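Local coordinates for RimK domain protein ATP-grasp (PDB 5I47) that probably binds ATP and a metal ion and acts as a ligase of the RimK/LysX ATP-grasp family, though its own substrate is not established, at residues 79-83 against 231-235. Numbering follows the deposited sequence.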
ATOM      1  N   VAL B  79      10.379   6.847  14.580  1.00 29.05           N
ATOM      2  CA  VAL B  79       9.854   5.495  14.735  1.00 30.83           C
ATOM      3  C   VAL B  79      10.869   4.496  14.197  1.00 29.43           C
ATOM      4  O   VAL B  79      11.470   4.710  13.138  1.00 26.48           O
ATOM      5  CB  VAL B  79       8.494   5.324  14.026  1.00 28.99           C
ATOM      6  CG1 VAL B  79       7.940   3.919  14.256  1.00 27.12           C
ATOM      7  CG2 VAL B  79       7.508   6.365  14.518  1.00 28.07           C
ATOM      8  N   VAL B  80      11.065   3.412  14.942  1.00 28.74           N
ATOM      9  CA  VAL B  80      11.825   2.257  14.487  1.00 24.64           C
ATOM     10  C   VAL B  80      10.859   1.081  14.418  1.00 29.83           C
ATOM     11  O   VAL B  80      10.257   0.725  15.431  1.00 36.43           O
ATOM     12  CB  VAL B  80      13.013   1.952  15.411  1.00 24.29           C
ATOM     13  CG1 VAL B  80      13.609   0.592  15.080  1.00 20.70           C
ATOM     14  CG2 VAL B  80      14.063   3.046  15.298  1.00 20.56           C
ATOM     15  N   ASN B  81      10.698   0.473  13.244  1.00 24.34           N
ATOM     16  CA  ASN B  81      11.451   0.823  12.048  1.00 24.77           C
ATOM     17  C   ASN B  81      10.945   2.098  11.381  1.00 24.88           C
ATOM     18  O   ASN B  81       9.758   2.420  11.455  1.00 24.65           O
ATOM     19  CB  ASN B  81      11.399  -0.333  11.045  1.00 26.01           C
ATOM     20  CG  ASN B  81      12.166  -1.550  11.520  1.00 27.38           C
ATOM     21  OD1 ASN B  81      13.396  -1.549  11.544  1.00 31.70           O
ATOM     22  ND2 ASN B  81      11.444  -2.600  11.890  1.00 27.26           N
ATOM     23  N   ARG B  82      11.866   2.819  10.739  1.00 25.12           N
ATOM     24  CA  ARG B  82      11.499   4.009   9.984  1.00 25.51           C
ATOM     25  C   ARG B  82      10.471   3.655   8.914  1.00 25.64           C
ATOM     26  O   ARG B  82      10.403   2.516   8.441  1.00 24.57           O
ATOM     27  CB  ARG B  82      12.737   4.640   9.347  1.00 22.23           C
ATOM     28  CG  ARG B  82      13.264   3.895   8.135  1.00 20.67           C
ATOM     29  CD  ARG B  82      14.572   4.509   7.647  1.00 18.94           C
ATOM     30  NE  ARG B  82      15.633   4.351   8.638  1.00 20.85           N
ATOM     31  CZ  ARG B  82      16.427   3.287   8.721  1.00 24.55           C
ATOM     32  NH1 ARG B  82      17.364   3.227   9.663  1.00 23.25           N
ATOM     33  NH2 ARG B  82      16.288   2.283   7.863  1.00 15.25           N
ATOM     34  N   ALA B  83       9.659   4.652   8.541  1.00 21.24           N
ATOM     35  CA  ALA B  83       8.507   4.406   7.676  1.00 19.27           C
ATOM     36  C   ALA B  83       8.904   3.661   6.406  1.00 23.57           C
ATOM     37  O   ALA B  83       8.266   2.670   6.027  1.00 29.48           O
ATOM     38  CB  ALA B  83       7.821   5.729   7.328  1.00 15.67           C
ATOM     39  N   GLY B 231      19.059  -1.169   4.614  1.00 29.23           N
ATOM     40  CA  GLY B 231      19.121  -0.208   5.693  1.00 22.15           C
ATOM     41  C   GLY B 231      19.150  -0.878   7.059  1.00 25.26           C
ATOM     42  O   GLY B 231      18.856  -2.066   7.217  1.00 26.86           O
ATOM     43  N   THR B 232      19.520  -0.087   8.059  1.00 28.50           N
ATOM     44  CA  THR B 232      19.516  -0.537   9.439  1.00 25.93           C
ATOM     45  C   THR B 232      18.086  -0.604   9.975  1.00 32.16           C
ATOM     46  O   THR B 232      17.178   0.073   9.486  1.00 36.45           O
ATOM     47  CB  THR B 232      20.354   0.400  10.309  1.00 24.75           C
ATOM     48  OG1 THR B 232      19.832   1.733  10.219  1.00 18.84           O
ATOM     49  CG2 THR B 232      21.808   0.396   9.848  1.00 27.44           C
ATOM     50  N   GLY B 233      17.898  -1.422  10.998  1.00 32.22           N
ATOM     51  CA  GLY B 233      16.603  -1.550  11.632  1.00 31.13           C
ATOM     52  C   GLY B 233      16.546  -2.800  12.486  1.00 33.61           C
ATOM     53  O   GLY B 233      17.538  -3.506  12.674  1.00 27.25           O
ATOM     54  N   THR B 234      15.350  -3.058  13.003  1.00 34.89           N
ATOM     55  CA  THR B 234      15.074  -4.245  13.807  1.00 33.66           C
ATOM     56  C   THR B 234      14.196  -5.168  12.969  1.00 28.64           C
ATOM     57  O   THR B 234      12.979  -4.978  12.894  1.00 28.91           O
ATOM     58  CB  THR B 234      14.408  -3.868  15.128  1.00 35.43           C
ATOM     59  OG1 THR B 234      13.314  -2.979  14.879  1.00 38.30           O
ATOM     60  CG2 THR B 234      15.401  -3.172  16.037  1.00 34.14           C
ATOM     61  N   TYR B 235      14.815  -6.160  12.328  1.00 24.38           N
ATOM     62  CA  TYR B 235      14.081  -7.041  11.431  1.00 26.26           C
ATOM     63  C   TYR B 235      14.786  -8.386  11.330  1.00 25.07           C
ATOM     64  O   TYR B 235      15.907  -8.563  11.810  1.00 30.29           O
ATOM     65  CB  TYR B 235      13.899  -6.408  10.041  1.00 28.40           C
ATOM     66  CG  TYR B 235      15.161  -5.969   9.315  1.00 30.47           C
ATOM     67  CD1 TYR B 235      15.933  -6.878   8.597  1.00 28.81           C
ATOM     68  CD2 TYR B 235      15.553  -4.633   9.309  1.00 31.84           C
ATOM     69  CE1 TYR B 235      17.073  -6.473   7.916  1.00 29.12           C
ATOM     70  CE2 TYR B 235      16.687  -4.220   8.631  1.00 31.98           C
ATOM     71  CZ  TYR B 235      17.446  -5.144   7.937  1.00 30.61           C
ATOM     72  OH  TYR B 235      18.577  -4.731   7.258  1.00 25.12           O
TER
HETATM   73  O   HOH W   1      14.600   0.660  10.079  1.00 28.14           O
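A polar interdomain contact joins the end of edge strand 79-80, in the parallel N-terminal sheet, to the loop that leads from helix 216-230 into strand 235-241. All five direct hydrogen bonds across it start or end on the side chain of Asn81 or Arg82. The Asn81 side-chain carboxamide pairs at both ends with the backbone of Thr234: Thr234 N donates to Asn81 OD1 at 2.9 Å (148°), and Asn81 ND2 donates to Thr234 O at 3.0 Å (174°), so one side chain engages both NH and CO of Thr234, which also has a backbone bond with Leu254. A cis peptide bond precedes Asn81, where the chain leaves the strand for helix 83-90. The 31-35, 6-10, 54-57, 79-80 strand order marks the Rossmann-like preATP-grasp domain, which meets the ATP-grasp domain here at the loop entering strand 235-241 of its five-stranded antiparallel sheet. Gly233 permits the close approach: its CA lies 3.2 Å from Asn81 OD1, and an ideal CB would clash with that oxygen at 2.3 Å. Arg82, the N-cap residue of helix 83-90, reaches Thr232 with its guanidinium edge; NH2 donates to Thr232 O at 2.9 Å, while NH1 donates to Thr232 OG1 at 2.9 Å and weakly to Thr232 O at 3.2 Å. Water 1 links the two clusters, donating to Asn81 OD1 (2.9 Å) and Thr232 O (2.7 Å). Val80, pointing toward the loop, brings CG1 to 3.6 Å from Thr234 OG1, a van der Waals contact; Phe274 touches Val80, Arg82 and Thr232. Within the loop, Tyr235 OH donates to Gly231 O at 2.7 Å.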